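PDB 6JEB: beta-N-acetylhexosaminidase from Akkermansia muciniphila, which hydrolyses terminal, non-reducing N-acetylhexosamine residues from N-acetyl-beta-D-hexosaminides such as chitobiose and unbranched N-glycans. Local coordinates for residues Y4-E9 and R66-Q71; L23-D28 and Q46-A51; A38-V43 and C81-D86; V113-Y118 and Q446-R451; A117-N122 and R417-A422. One frame throughout, in Å; residues are numbered along the deposited sequence.

From the N terminus, interaction 1 closes the first loop by bringing residues 4-9 against helix 55-73. Interaction 2 lies wholly within that loop and pairs strands 25-30 and 47-52. Interaction 3 crosses both, because residues 38-43 lie inside the loop while residues 81-86 lie beyond helix 55-73; strands 39-44 and 47-52 are neighbours in one mixed sheet, which the helix covers. Interactions 4 and 5 come after these in the chain and start together from helix 106-118, sharing Ala-117 and Tyr-118. They close loops of roughly three hundred residues onto helices 434-452 and 417-426. Asp-70, bound to Tyr-118 and Arg-451, joins the N-terminal domain of interactions 1-3 to this barrel-side cluster.

Interaction 1: residues Y4-E9 and R66-Q71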
# COMPACT_ATOMS: atom_id res chain seq x y z
N TYR A 4 -11.38 -13.57 22.83
CA TYR A 4 -10.53 -12.43 22.53
C TYR A 4 -11.08 -11.67 21.33
O TYR A 4 -11.87 -12.19 20.53
CB TYR A 4 -9.11 -12.89 22.18
CG TYR A 4 -8.40 -13.66 23.28
CD1 TYR A 4 -8.56 -13.31 24.62
CD2 TYR A 4 -7.55 -14.71 22.97
CE1 TYR A 4 -7.90 -14.00 25.61
CE2 TYR A 4 -6.89 -15.41 23.95
CZ TYR A 4 -7.06 -15.06 25.28
OH TYR A 4 -6.40 -15.76 26.26
N SER A 5 -10.66 -10.41 21.21
CA SER A 5 -11.02 -9.59 20.06
C SER A 5 -9.78 -9.11 19.34
O SER A 5 -9.53 -7.90 19.24
CB SER A 5 -11.89 -8.41 20.50
OG SER A 5 -13.14 -8.89 20.94
N ILE A 6 -8.99 -10.05 18.82
CA ILE A 6 -7.75 -9.74 18.13
C ILE A 6 -8.02 -9.69 16.64
O ILE A 6 -8.58 -10.64 16.06
CB ILE A 6 -6.68 -10.81 18.44
CG1 ILE A 6 -6.40 -10.90 19.94
CG2 ILE A 6 -5.41 -10.55 17.63
CD1 ILE A 6 -5.85 -12.26 20.36
N ILE A 7 -7.64 -8.58 16.01
CA ILE A 7 -7.66 -8.44 14.56
C ILE A 7 -6.23 -8.19 14.11
O ILE A 7 -5.60 -7.23 14.58
CB ILE A 7 -8.58 -7.30 14.07
CG1 ILE A 7 -10.01 -7.53 14.55
CG2 ILE A 7 -8.52 -7.19 12.54
CD1 ILE A 7 -10.92 -6.30 14.37
N PRO A 8 -5.67 -8.99 13.20
CA PRO A 8 -6.31 -10.13 12.53
C PRO A 8 -6.51 -11.35 13.43
O PRO A 8 -5.77 -11.56 14.39
CB PRO A 8 -5.35 -10.46 11.39
CG PRO A 8 -4.07 -9.78 11.72
CD PRO A 8 -4.33 -8.69 12.67
N GLU A 9 -7.52 -12.14 13.10
CA GLU A 9 -7.79 -13.36 13.86
C GLU A 9 -6.55 -14.25 13.86
O GLU A 9 -6.01 -14.55 12.79
CB GLU A 9 -8.96 -14.12 13.24
CG GLU A 9 -9.41 -15.34 14.04
CD GLU A 9 -9.97 -14.98 15.41
OE1 GLU A 9 -10.37 -13.81 15.62
OE2 GLU A 9 -10.01 -15.87 16.29
N ARG A 66 -0.63 -6.09 22.76
CA ARG A 66 -1.16 -4.73 22.84
C ARG A 66 -2.68 -4.74 22.74
O ARG A 66 -3.38 -4.06 23.50
CB ARG A 66 -0.52 -3.90 21.73
CG ARG A 66 -0.89 -2.44 21.67
CD ARG A 66 0.09 -1.67 20.76
NE ARG A 66 0.20 -2.27 19.43
CZ ARG A 66 1.25 -2.15 18.62
NH1 ARG A 66 2.31 -1.43 18.98
NH2 ARG A 66 1.23 -2.74 17.44
N GLN A 67 -3.22 -5.51 21.78
CA GLN A 67 -4.68 -5.58 21.63
C GLN A 67 -5.32 -6.24 22.85
O GLN A 67 -6.39 -5.82 23.30
CB GLN A 67 -5.06 -6.31 20.35
CG GLN A 67 -4.67 -5.54 19.10
CD GLN A 67 -5.44 -5.99 17.86
OE1 GLN A 67 -6.23 -6.93 17.92
NE2 GLN A 67 -5.21 -5.31 16.74
N LEU A 68 -4.67 -7.28 23.40
CA LEU A 68 -5.21 -7.91 24.60
C LEU A 68 -5.18 -6.96 25.79
O LEU A 68 -6.09 -6.97 26.62
CB LEU A 68 -4.43 -9.19 24.92
CG LEU A 68 -4.65 -10.35 23.96
CD1 LEU A 68 -3.74 -11.49 24.34
CD2 LEU A 68 -6.12 -10.79 23.98
N ARG A 69 -4.14 -6.12 25.88
CA ARG A 69 -4.10 -5.12 26.94
C ARG A 69 -5.21 -4.10 26.77
O ARG A 69 -5.82 -3.66 27.77
CB ARG A 69 -2.73 -4.45 26.99
CG ARG A 69 -1.66 -5.38 27.52
CD ARG A 69 -0.27 -4.82 27.46
NE ARG A 69 0.63 -5.70 28.20
CZ ARG A 69 1.95 -5.75 28.05
NH1 ARG A 69 2.56 -4.97 27.17
NH2 ARG A 69 2.65 -6.60 28.79
N ASP A 70 -5.50 -3.69 25.53
CA ASP A 70 -6.62 -2.79 25.30
C ASP A 70 -7.94 -3.45 25.68
O ASP A 70 -8.82 -2.81 26.27
CB ASP A 70 -6.62 -2.31 23.84
CG ASP A 70 -5.44 -1.40 23.52
OD1 ASP A 70 -4.81 -0.86 24.46
OD2 ASP A 70 -5.15 -1.21 22.32
N GLN A 71 -8.09 -4.74 25.36
CA GLN A 71 -9.29 -5.46 25.77
C GLN A 71 -9.41 -5.52 27.29
O GLN A 71 -10.46 -5.21 27.86
CB GLN A 71 -9.32 -6.86 25.16
CG GLN A 71 -10.61 -7.60 25.50
CD GLN A 71 -10.71 -8.97 24.85
OE1 GLN A 71 -9.94 -9.30 23.94
NE2 GLN A 71 -11.66 -9.77 25.31
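Gln-67 grips the backbone of Ile-7 with both ends of its amide. Ile-7 N donates to Gln-67 OE1 over 2.9 Å, in the carbonyl plane and on a lone pair. Gln-67 NE2 returns a bond to Ile-7 O, also 2.9 Å but less straight, with an N-H...O angle of 134° and the acceptor tilted out of the amide plane. One turn along the helix, Gln-71 OE1 accepts from Ser-5 N at 3.0 Å, the donor above the carbonyl plane; CG anti to the backbone N (chi1 -176°) and an extended chain beyond it carry the amide there. Two glutamines spaced i, i+4 thus hold a loop without regular structure along helix 55-73 in the N-terminal domain of this family 20 enzyme. Between them Leu-68 sends CD2 over one face of the Tyr-4 ring, 3.9 Å from the centroid and displaced toward the rim, a CH-pi contact. The same methyl meets Ile-6 CD1 at 3.9 Å. Farther out, Gln-71 NE2 is bonded to Gln-75 OE1 and Tyr-4 OH to the carbonyl of Pro-80, while Ser-5 OG turns to Asp-443 on helix 434-452. Ile-84 of strand 79-86 touches Tyr-4, Ile-6 and Leu-68.

Interaction 2: residues L23-D28 and Q46-A51; sequences LQLLSD and QGAHLA
Leu-25 to Asp-28 pairs with Gly-47 to Ala-51 as parallel strands whose axes come within 4.5 Å at 12°, with the register slipping by one residue between Leu-25/Ala-48 and Ser-27/His-49. Ala-48 bonds through both its N and its O: the N donates to Gln-24 O, and the O accepts from Leu-26 N at 2.7 Å. Leu-50 N then binds Ser-27 O at 3.0 Å. The slip is a beta bulge in the mixed sheet of the N-terminal domain, and it turns Leu-26 toward the partner strand, where CD1 lies 3.6 Å from His-49 NE2 and also meets Gln-46 O. His-49 ND1 donates to Ser-27 OG over 2.7 Å, the hydroxyl lying in the ring plane; Ser-27 OG stands between its backbone N and carbonyl carbon (chi1 64°), which brings it to His-49 ND1. That hydroxyl in turn donates to a water, which donates to Leu-50 O. An alanine at His-49 would probably leave Ser-27 OG without its N-H donor and open a gap beside Leu-26 CD1. On the face bearing Ala-48 and Leu-50, Leu-25 CD1 packs 4.0 Å from Leu-50 CB, and helix 55-73 covers this side through Leu-62 and Leu-65. Asp-28 runs alongside Leu-50, its carboxylate salt-bridged to Arg-58.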
# COMPACT_ATOMS: atom_id res chain seq x y z
N LEU A 23 -1.72 -8.78 32.37
CA LEU A 23 -1.03 -9.20 31.16
C LEU A 23 0.46 -8.87 31.24
O LEU A 23 1.12 -8.71 30.21
CB LEU A 23 -1.68 -8.60 29.91
CG LEU A 23 -2.98 -9.31 29.50
CD1 LEU A 23 -3.82 -8.43 28.58
CD2 LEU A 23 -2.66 -10.66 28.84
N GLN A 24 0.98 -8.75 32.46
CA GLN A 24 2.41 -8.56 32.66
C GLN A 24 3.17 -9.65 31.93
O GLN A 24 2.83 -10.83 32.01
CB GLN A 24 2.71 -8.65 34.16
CG GLN A 24 4.19 -8.72 34.49
CD GLN A 24 4.45 -9.00 35.97
OE1 GLN A 24 3.63 -8.69 36.83
NE2 GLN A 24 5.61 -9.60 36.27
N LEU A 25 4.19 -9.25 31.19
CA LEU A 25 4.96 -10.20 30.40
C LEU A 25 5.94 -10.91 31.33
O LEU A 25 6.87 -10.30 31.86
CB LEU A 25 5.66 -9.45 29.27
CG LEU A 25 6.20 -10.26 28.11
CD1 LEU A 25 5.13 -11.18 27.52
CD2 LEU A 25 6.78 -9.32 27.04
N LEU A 26 5.73 -12.22 31.52
CA LEU A 26 6.55 -13.02 32.43
C LEU A 26 7.75 -13.65 31.75
O LEU A 26 8.77 -13.92 32.41
CB LEU A 26 5.70 -14.15 33.03
CG LEU A 26 4.48 -13.73 33.83
CD1 LEU A 26 3.67 -14.95 34.24
CD2 LEU A 26 4.92 -12.93 35.05
N SER A 27 7.66 -13.89 30.45
CA SER A 27 8.77 -14.46 29.70
C SER A 27 8.66 -13.99 28.26
O SER A 27 7.57 -13.68 27.77
CB SER A 27 8.81 -15.99 29.78
OG SER A 27 7.66 -16.55 29.18
N ASP A 28 9.81 -13.93 27.58
CA ASP A 28 9.89 -13.35 26.25
C ASP A 28 11.11 -14.03 25.63
O ASP A 28 12.25 -13.62 25.89
CB ASP A 28 10.08 -11.85 26.36
CG ASP A 28 10.15 -11.14 25.01
OD1 ASP A 28 10.14 -11.80 23.95
OD2 ASP A 28 10.20 -9.89 25.02
N GLN A 46 -1.26 -15.41 36.08
CA GLN A 46 -0.11 -14.71 36.63
C GLN A 46 0.51 -13.74 35.63
O GLN A 46 1.37 -12.94 36.03
CB GLN A 46 0.96 -15.72 37.07
CG GLN A 46 0.52 -16.68 38.18
CD GLN A 46 -0.38 -17.81 37.69
OE1 GLN A 46 -0.24 -18.29 36.56
NE2 GLN A 46 -1.29 -18.26 38.55
N GLY A 47 0.11 -13.79 34.37
CA GLY A 47 0.71 -12.97 33.34
C GLY A 47 0.89 -13.78 32.07
O GLY A 47 0.45 -14.93 31.96
N ALA A 48 1.57 -13.17 31.11
CA ALA A 48 1.65 -13.71 29.76
C ALA A 48 3.07 -14.18 29.45
O ALA A 48 4.05 -13.63 29.95
CB ALA A 48 1.24 -12.64 28.74
N HIS A 49 3.15 -15.20 28.60
CA HIS A 49 4.42 -15.74 28.14
C HIS A 49 4.46 -15.63 26.62
O HIS A 49 3.56 -16.12 25.94
CB HIS A 49 4.55 -17.21 28.53
CG HIS A 49 4.49 -17.44 30.00
ND1 HIS A 49 5.61 -17.37 30.80
CD2 HIS A 49 3.45 -17.74 30.82
CE1 HIS A 49 5.26 -17.62 32.05
NE2 HIS A 49 3.96 -17.85 32.09
N LEU A 50 5.51 -15.00 26.10
CA LEU A 50 5.68 -14.83 24.66
C LEU A 50 6.86 -15.67 24.18
O LEU A 50 7.96 -15.57 24.73
CB LEU A 50 5.89 -13.36 24.31
CG LEU A 50 6.08 -13.07 22.81
CD1 LEU A 50 4.87 -13.47 21.99
CD2 LEU A 50 6.38 -11.59 22.62
N ALA A 51 6.63 -16.50 23.18
CA ALA A 51 7.68 -17.21 22.47
C ALA A 51 7.57 -16.80 21.01
O ALA A 51 6.47 -16.65 20.49
CB ALA A 51 7.50 -18.72 22.58
O HOH W 1 8.10 -17.58 26.76

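Interaction 3: residues A38-V43 and C81-D86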
# COMPACT_ATOMS: atom_id res chain seq x y z
N ALA A 38 6.51 -16.17 13.30
CA ALA A 38 5.48 -16.82 14.11
C ALA A 38 5.71 -16.54 15.59
O ALA A 38 6.83 -16.27 16.04
CB ALA A 38 5.48 -18.33 13.85
N TYR A 39 4.63 -16.62 16.37
CA TYR A 39 4.74 -16.48 17.82
C TYR A 39 3.74 -17.40 18.50
O TYR A 39 2.77 -17.87 17.89
CB TYR A 39 4.56 -15.01 18.30
CG TYR A 39 3.15 -14.51 18.12
CD1 TYR A 39 2.19 -14.71 19.12
CD2 TYR A 39 2.75 -13.89 16.94
CE1 TYR A 39 0.89 -14.29 18.96
CE2 TYR A 39 1.45 -13.46 16.77
CZ TYR A 39 0.52 -13.68 17.78
OH TYR A 39 -0.79 -13.29 17.62
N ARG A 40 3.99 -17.66 19.78
CA ARG A 40 3.05 -18.34 20.66
C ARG A 40 2.92 -17.48 21.91
O ARG A 40 3.92 -17.20 22.58
CB ARG A 40 3.55 -19.74 21.02
CG ARG A 40 2.57 -20.52 21.90
CD ARG A 40 3.20 -21.83 22.42
NE ARG A 40 3.84 -22.59 21.35
CZ ARG A 40 5.15 -22.78 21.23
NH1 ARG A 40 5.99 -22.28 22.13
NH2 ARG A 40 5.63 -23.48 20.20
N LEU A 41 1.70 -17.05 22.21
CA LEU A 41 1.45 -16.18 23.35
C LEU A 41 0.50 -16.92 24.28
O LEU A 41 -0.61 -17.27 23.89
CB LEU A 41 0.84 -14.86 22.89
CG LEU A 41 0.53 -13.83 23.98
CD1 LEU A 41 1.79 -13.37 24.69
CD2 LEU A 41 -0.20 -12.65 23.38
N THR A 42 0.95 -17.16 25.51
CA THR A 42 0.17 -17.89 26.50
C THR A 42 -0.27 -16.92 27.59
O THR A 42 0.57 -16.27 28.22
CB THR A 42 0.98 -19.05 27.08
OG1 THR A 42 1.40 -19.90 26.00
CG2 THR A 42 0.13 -19.87 28.06
N VAL A 43 -1.57 -16.83 27.80
CA VAL A 43 -2.16 -15.96 28.81
C VAL A 43 -2.52 -16.82 30.01
O VAL A 43 -3.30 -17.77 29.89
CB VAL A 43 -3.40 -15.24 28.24
CG1 VAL A 43 -4.11 -14.42 29.32
CG2 VAL A 43 -3.01 -14.36 27.05
N CYS A 81 -7.94 -16.94 29.92
CA CYS A 81 -6.63 -17.50 29.69
C CYS A 81 -6.66 -18.35 28.42
O CYS A 81 -7.73 -18.71 27.92
CB CYS A 81 -6.19 -18.33 30.89
SG CYS A 81 -5.85 -17.31 32.34
N GLY A 82 -5.49 -18.67 27.90
CA GLY A 82 -5.44 -19.43 26.67
C GLY A 82 -4.07 -19.39 26.04
O GLY A 82 -3.12 -18.81 26.57
N VAL A 83 -3.98 -20.05 24.88
CA VAL A 83 -2.76 -20.10 24.08
C VAL A 83 -3.09 -19.65 22.67
O VAL A 83 -4.01 -20.18 22.05
CB VAL A 83 -2.15 -21.52 24.05
CG1 VAL A 83 -0.83 -21.52 23.30
CG2 VAL A 83 -1.96 -22.04 25.46
N ILE A 84 -2.33 -18.68 22.17
CA ILE A 84 -2.46 -18.17 20.82
C ILE A 84 -1.21 -18.59 20.07
O ILE A 84 -0.09 -18.26 20.48
CB ILE A 84 -2.59 -16.63 20.83
CG1 ILE A 84 -3.83 -16.19 21.61
CG2 ILE A 84 -2.59 -16.09 19.40
CD1 ILE A 84 -3.76 -14.74 22.09
N THR A 85 -1.38 -19.32 18.97
CA THR A 85 -0.26 -19.70 18.11
C THR A 85 -0.55 -19.13 16.74
O THR A 85 -1.59 -19.44 16.15
CB THR A 85 -0.12 -21.23 18.04
OG1 THR A 85 -0.13 -21.76 19.37
CG2 THR A 85 1.18 -21.62 17.35
N ASP A 86 0.36 -18.30 16.22
CA ASP A 86 -0.04 -17.41 15.15
C ASP A 86 1.10 -17.19 14.17
O ASP A 86 2.27 -17.06 14.57
CB ASP A 86 -0.45 -16.07 15.77
CG ASP A 86 -1.42 -15.28 14.92
OD1 ASP A 86 -1.92 -15.80 13.89
OD2 ASP A 86 -1.69 -14.12 15.31
O HOH W 2 1.36 -23.90 20.12
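Tyr-39 and Asp-86 pair through backbone and side chain. Tyr-39 N donates to Asp-86 O and Asp-86 N to Tyr-39 O, both at 3.0 Å. Beyond the backbone pair, the phenol OH comes within 2.6 Å of Asp-86 OD2, a weak hydrogen bond and one not settled, because Thr-64 OG1 is also within its reach. Asp-86 CB lies over one ring face, 3.3 Å from Tyr-39 CZ, with ring and carboxylate planes 74° apart. Tyr-39 CG stands between the backbone N and carbonyl carbon (chi1 69°), and the ring runs beside the aspartate. Asp-86 OD1 is bonded to Ser-11 N and to Trp-426 NE1, the latter linking this mixed sheet of the N-terminal domain to helix 417-426 of the catalytic domain. Reciprocal bonds repeat at Leu-41/Ile-84 and Val-43/Gly-82, the hydrogen-bonded pairs of an antiparallel strand pair at 173°. On the Tyr-39 sheet face, Ile-84 CG2 touches Tyr-39 CE1 at 3.9 Å. On the face bearing Arg-40 and Thr-85, a water spans Arg-40 NE and Thr-85 OG1, while Val-83 CG1 packs 3.8 Å from Arg-40 CG. Helix 55-73 covers the Tyr-39, Leu-41 and Val-43 face; strand 47-52 flanks 39-44, and 12-16 pairs with 79-86.

Interaction 4: residues V113-Y118 and Q446-R451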
# COMPACT_ATOMS: atom_id res chain seq x y z
N VAL A 113 1.09 5.15 10.34
CA VAL A 113 1.93 3.97 10.55
C VAL A 113 1.57 3.26 11.85
O VAL A 113 1.47 2.02 11.88
CB VAL A 113 3.42 4.36 10.48
CG1 VAL A 113 4.30 3.22 11.00
CG2 VAL A 113 3.78 4.72 9.04
N ASP A 114 1.38 4.01 12.94
CA ASP A 114 1.03 3.35 14.20
C ASP A 114 -0.25 2.55 14.06
O ASP A 114 -0.36 1.43 14.59
CB ASP A 114 0.87 4.39 15.32
CG ASP A 114 2.20 4.93 15.82
OD1 ASP A 114 3.25 4.63 15.23
OD2 ASP A 114 2.18 5.67 16.83
N MET A 115 -1.24 3.10 13.36
CA MET A 115 -2.51 2.40 13.21
C MET A 115 -2.36 1.14 12.36
O MET A 115 -2.92 0.09 12.69
CB MET A 115 -3.58 3.35 12.68
CG MET A 115 -3.90 4.43 13.70
SD MET A 115 -5.14 5.61 13.16
CE MET A 115 -6.60 4.57 13.11
N MET A 116 -1.61 1.21 11.25
CA MET A 116 -1.46 -0.00 10.44
C MET A 116 -0.64 -1.07 11.17
O MET A 116 -0.92 -2.27 11.04
CB MET A 116 -0.88 0.32 9.06
CG MET A 116 0.60 0.67 9.05
SD MET A 116 1.11 1.40 7.47
CE MET A 116 1.12 -0.06 6.42
N ALA A 117 0.37 -0.66 11.95
CA ALA A 117 1.13 -1.62 12.73
C ALA A 117 0.25 -2.33 13.75
O ALA A 117 0.46 -3.51 14.05
CB ALA A 117 2.30 -0.94 13.43
N TYR A 118 -0.74 -1.62 14.29
CA TYR A 118 -1.65 -2.21 15.26
C TYR A 118 -2.37 -3.42 14.68
O TYR A 118 -2.69 -4.36 15.43
CB TYR A 118 -2.65 -1.14 15.70
CG TYR A 118 -3.54 -1.48 16.87
CD1 TYR A 118 -3.07 -1.37 18.18
CD2 TYR A 118 -4.87 -1.86 16.68
CE1 TYR A 118 -3.90 -1.65 19.26
CE2 TYR A 118 -5.70 -2.13 17.75
CZ TYR A 118 -5.20 -2.04 19.04
OH TYR A 118 -6.03 -2.31 20.11
N GLN A 446 -13.67 1.07 20.82
CA GLN A 446 -13.14 1.58 22.08
C GLN A 446 -11.62 1.46 22.13
O GLN A 446 -10.94 2.35 22.67
CB GLN A 446 -13.77 0.85 23.27
CG GLN A 446 -15.22 1.21 23.53
CD GLN A 446 -15.45 2.70 23.67
OE1 GLN A 446 -14.69 3.40 24.34
NE2 GLN A 446 -16.50 3.20 23.03
N PHE A 447 -11.06 0.37 21.59
CA PHE A 447 -9.61 0.21 21.61
C PHE A 447 -8.94 1.37 20.89
O PHE A 447 -7.97 1.97 21.39
CB PHE A 447 -9.17 -1.09 20.92
CG PHE A 447 -9.71 -2.36 21.52
CD1 PHE A 447 -10.43 -2.38 22.71
CD2 PHE A 447 -9.48 -3.57 20.87
CE1 PHE A 447 -10.92 -3.58 23.22
CE2 PHE A 447 -9.96 -4.77 21.38
CZ PHE A 447 -10.68 -4.77 22.56
N ILE A 448 -9.43 1.70 19.69
CA ILE A 448 -8.80 2.73 18.87
C ILE A 448 -9.09 4.12 19.44
O ILE A 448 -8.24 5.02 19.37
CB ILE A 448 -9.23 2.55 17.40
CG1 ILE A 448 -8.74 1.20 16.85
CG2 ILE A 448 -8.73 3.71 16.54
CD1 ILE A 448 -7.23 1.04 16.82
N LEU A 449 -10.27 4.32 20.03
CA LEU A 449 -10.54 5.58 20.71
C LEU A 449 -9.56 5.79 21.86
O LEU A 449 -9.01 6.89 22.03
CB LEU A 449 -11.97 5.59 21.24
CG LEU A 449 -13.06 6.04 20.27
CD1 LEU A 449 -14.43 5.72 20.85
CD2 LEU A 449 -12.93 7.54 19.97
N LYS A 450 -9.33 4.75 22.66
CA LYS A 450 -8.43 4.85 23.80
C LYS A 450 -6.99 5.08 23.35
O LYS A 450 -6.31 5.98 23.84
CB LYS A 450 -8.53 3.57 24.63
CG LYS A 450 -7.51 3.45 25.77
CD LYS A 450 -7.42 2.01 26.26
CE LYS A 450 -6.70 1.88 27.60
NZ LYS A 450 -5.27 2.28 27.54
N ARG A 451 -6.53 4.28 22.38
CA ARG A 451 -5.11 4.28 22.06
C ARG A 451 -4.74 5.41 21.12
O ARG A 451 -3.66 6.00 21.24
CB ARG A 451 -4.72 2.93 21.44
CG ARG A 451 -3.28 2.86 20.97
CD ARG A 451 -2.88 1.43 20.66
NE ARG A 451 -2.92 0.60 21.86
CZ ARG A 451 -1.93 0.52 22.74
NH1 ARG A 451 -0.82 1.21 22.55
NH2 ARG A 451 -2.06 -0.26 23.81
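Helix 106-118, the first long helix after strand 92-97 of the catalytic barrel, meets the C-terminal helix 434-452 chiefly through Tyr-118, which reaches across to Phe-447, Ile-448 and Arg-451. The two helical segments are 12.3 Å apart at their axes and run at 143°, so contact is made by long side chains rather than by close backbones. Chi1 of Tyr-118 (-170°) sets CG anti to the backbone N, pointing the side chain toward helix 434-452. Ile-448 CD1 approaches CE2 and CD2 of the ring, 3.6 Å from Tyr-118 CE2, the two side chains sliding past each other in opposite directions. Arg-451 CD approaches CE1 and CD1, 3.5 Å from Tyr-118 CE1, with the guanidinium plane 31° from the ring plane. At the far end Tyr-118 OH lies 3.5 Å from Phe-447 CB, where the side chains cross at about a right angle. In this (beta/alpha)8 barrel of family 20, the contact lies on the side facing the N-terminal domain: Asp-70 of helix 55-73 takes a hydrogen bond with Tyr-118 OH through OD2 and a salt bridge from Arg-451 NH2 through OD1. Asp-70 thus ties the ends of both side chains. Beside the tyrosine, Met-115, in the conformer given here, bends at chi3 and its CE reaches Ile-448 CG2 at 4.1 Å.

Interaction 5: residues A117-N122 and R417-A422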
# COMPACT_ATOMS: atom_id res chain seq x y z
N ALA A 117 0.37 -0.66 11.95
CA ALA A 117 1.13 -1.62 12.73
C ALA A 117 0.25 -2.33 13.75
O ALA A 117 0.46 -3.51 14.05
CB ALA A 117 2.30 -0.94 13.43
N TYR A 118 -0.74 -1.62 14.29
CA TYR A 118 -1.65 -2.21 15.26
C TYR A 118 -2.37 -3.42 14.68
O TYR A 118 -2.69 -4.36 15.43
CB TYR A 118 -2.65 -1.14 15.70
CG TYR A 118 -3.54 -1.48 16.87
CD1 TYR A 118 -3.07 -1.37 18.18
CD2 TYR A 118 -4.87 -1.86 16.68
CE1 TYR A 118 -3.90 -1.65 19.26
CE2 TYR A 118 -5.70 -2.13 17.75
CZ TYR A 118 -5.20 -2.04 19.04
OH TYR A 118 -6.03 -2.31 20.11
N TYR A 119 -2.60 -3.42 13.36
CA TYR A 119 -3.27 -4.50 12.64
C TYR A 119 -2.30 -5.41 11.88
O TYR A 119 -2.73 -6.19 11.02
CB TYR A 119 -4.35 -3.92 11.72
CG TYR A 119 -5.45 -3.31 12.55
CD1 TYR A 119 -6.35 -4.12 13.24
CD2 TYR A 119 -5.57 -1.92 12.70
CE1 TYR A 119 -7.34 -3.59 14.03
CE2 TYR A 119 -6.57 -1.37 13.50
CZ TYR A 119 -7.45 -2.22 14.16
OH TYR A 119 -8.43 -1.69 14.97
N LYS A 120 -1.00 -5.34 12.18
CA LYS A 120 0.02 -6.23 11.63
C LYS A 120 0.26 -6.05 10.13
O LYS A 120 0.76 -6.97 9.47
CB LYS A 120 -0.21 -7.71 11.97
CG LYS A 120 -0.26 -8.01 13.46
CD LYS A 120 -0.33 -9.51 13.70
CE LYS A 120 -0.39 -9.87 15.19
NZ LYS A 120 -1.74 -9.63 15.77
N PHE A 121 -0.04 -4.88 9.57
CA PHE A 121 0.47 -4.59 8.23
C PHE A 121 1.99 -4.53 8.30
O PHE A 121 2.57 -4.12 9.30
CB PHE A 121 -0.06 -3.25 7.72
CG PHE A 121 -1.48 -3.31 7.23
CD1 PHE A 121 -1.76 -3.71 5.93
CD2 PHE A 121 -2.54 -2.97 8.07
CE1 PHE A 121 -3.06 -3.78 5.47
CE2 PHE A 121 -3.85 -3.05 7.61
CZ PHE A 121 -4.11 -3.45 6.30
N ASN A 122 2.66 -4.95 7.21
CA ASN A 122 4.12 -4.93 7.20
C ASN A 122 4.70 -4.24 5.98
O ASN A 122 5.93 -4.24 5.81
CB ASN A 122 4.71 -6.34 7.37
CG ASN A 122 4.35 -7.28 6.23
OD1 ASN A 122 3.57 -6.93 5.36
ND2 ASN A 122 4.93 -8.47 6.25
N ARG A 417 -12.09 -0.41 6.94
CA ARG A 417 -11.83 -1.41 5.90
C ARG A 417 -10.41 -1.95 5.96
O ARG A 417 -10.20 -3.13 5.68
CB ARG A 417 -12.21 -0.89 4.52
CG ARG A 417 -13.72 -0.84 4.32
CD ARG A 417 -14.11 -0.17 3.01
NE ARG A 417 -13.64 1.21 2.97
CZ ARG A 417 -13.81 2.04 1.95
NH1 ARG A 417 -14.49 1.64 0.87
NH2 ARG A 417 -13.32 3.27 2.00
N ALA A 418 -9.43 -1.13 6.37
CA ALA A 418 -8.07 -1.64 6.51
C ALA A 418 -8.00 -2.78 7.52
O ALA A 418 -7.14 -3.66 7.39
CB ALA A 418 -7.10 -0.52 6.90
N CYS A 419 -8.88 -2.79 8.53
CA CYS A 419 -8.93 -3.91 9.47
C CYS A 419 -9.32 -5.20 8.77
O CYS A 419 -8.79 -6.28 9.07
CB CYS A 419 -9.94 -3.62 10.59
SG CYS A 419 -9.69 -2.05 11.44
N ALA A 420 -10.28 -5.11 7.84
CA ALA A 420 -10.69 -6.28 7.07
C ALA A 420 -9.59 -6.74 6.13
O ALA A 420 -9.33 -7.94 6.01
CB ALA A 420 -11.98 -5.98 6.30
N ILE A 421 -8.92 -5.79 5.47
CA ILE A 421 -7.77 -6.14 4.64
C ILE A 421 -6.70 -6.83 5.47
O ILE A 421 -6.08 -7.81 5.02
CB ILE A 421 -7.22 -4.88 3.93
CG1 ILE A 421 -8.28 -4.28 2.99
CG2 ILE A 421 -5.92 -5.19 3.18
CD1 ILE A 421 -8.62 -5.16 1.80
N ALA A 422 -6.43 -6.32 6.68
CA ALA A 422 -5.43 -6.93 7.55
C ALA A 422 -5.76 -8.39 7.82
O ALA A 422 -4.88 -9.26 7.79
CB ALA A 422 -5.32 -6.15 8.86
O HOH W 3 -2.18 -8.13 8.70
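Tyr-119 and Phe-121 pack on helix 417-426 at the Schellman motif that ends helix 106-118 in the catalytic barrel: Lys-120, with positive phi, is the C-prime residue, and Phe-121 N bonds to Met-116 O. In the sulfur-aromatic contact Cys-419 SG stands over one face of the Tyr-119 ring, 3.8 Å from the centroid and 23° off the normal, displaced toward CZ; Tyr-118 CD2 lies over the opposite face, and Tyr-119 OH is bonded to His-444 ND1, so the ring is held on both faces and at its tip. Apolar packing comes next. Phe-121 CG is anti to its carbonyl carbon (chi1 -78°), which starts the ring toward the helix. Ala-422 CB lies 3.8 Å from Tyr-119 CB and 3.7 Å from Phe-121 CE2, while Ile-421 CG2 meets the Phe-121 edge at CE1, 3.9 Å away. An alanine in place of Phe-121 would probably open a gap against Ala-418, Ile-421 and Ala-422. Among polar atoms, a water lies 3.1 Å from both Tyr-119 O and Ala-422 O and can donate to them, though it has more acceptors in reach than protons. Ala-418, next to the substrate-binding Leu-353, brings its carbonyl O to the ring edge, 3.2 Å from Phe-121 CZ.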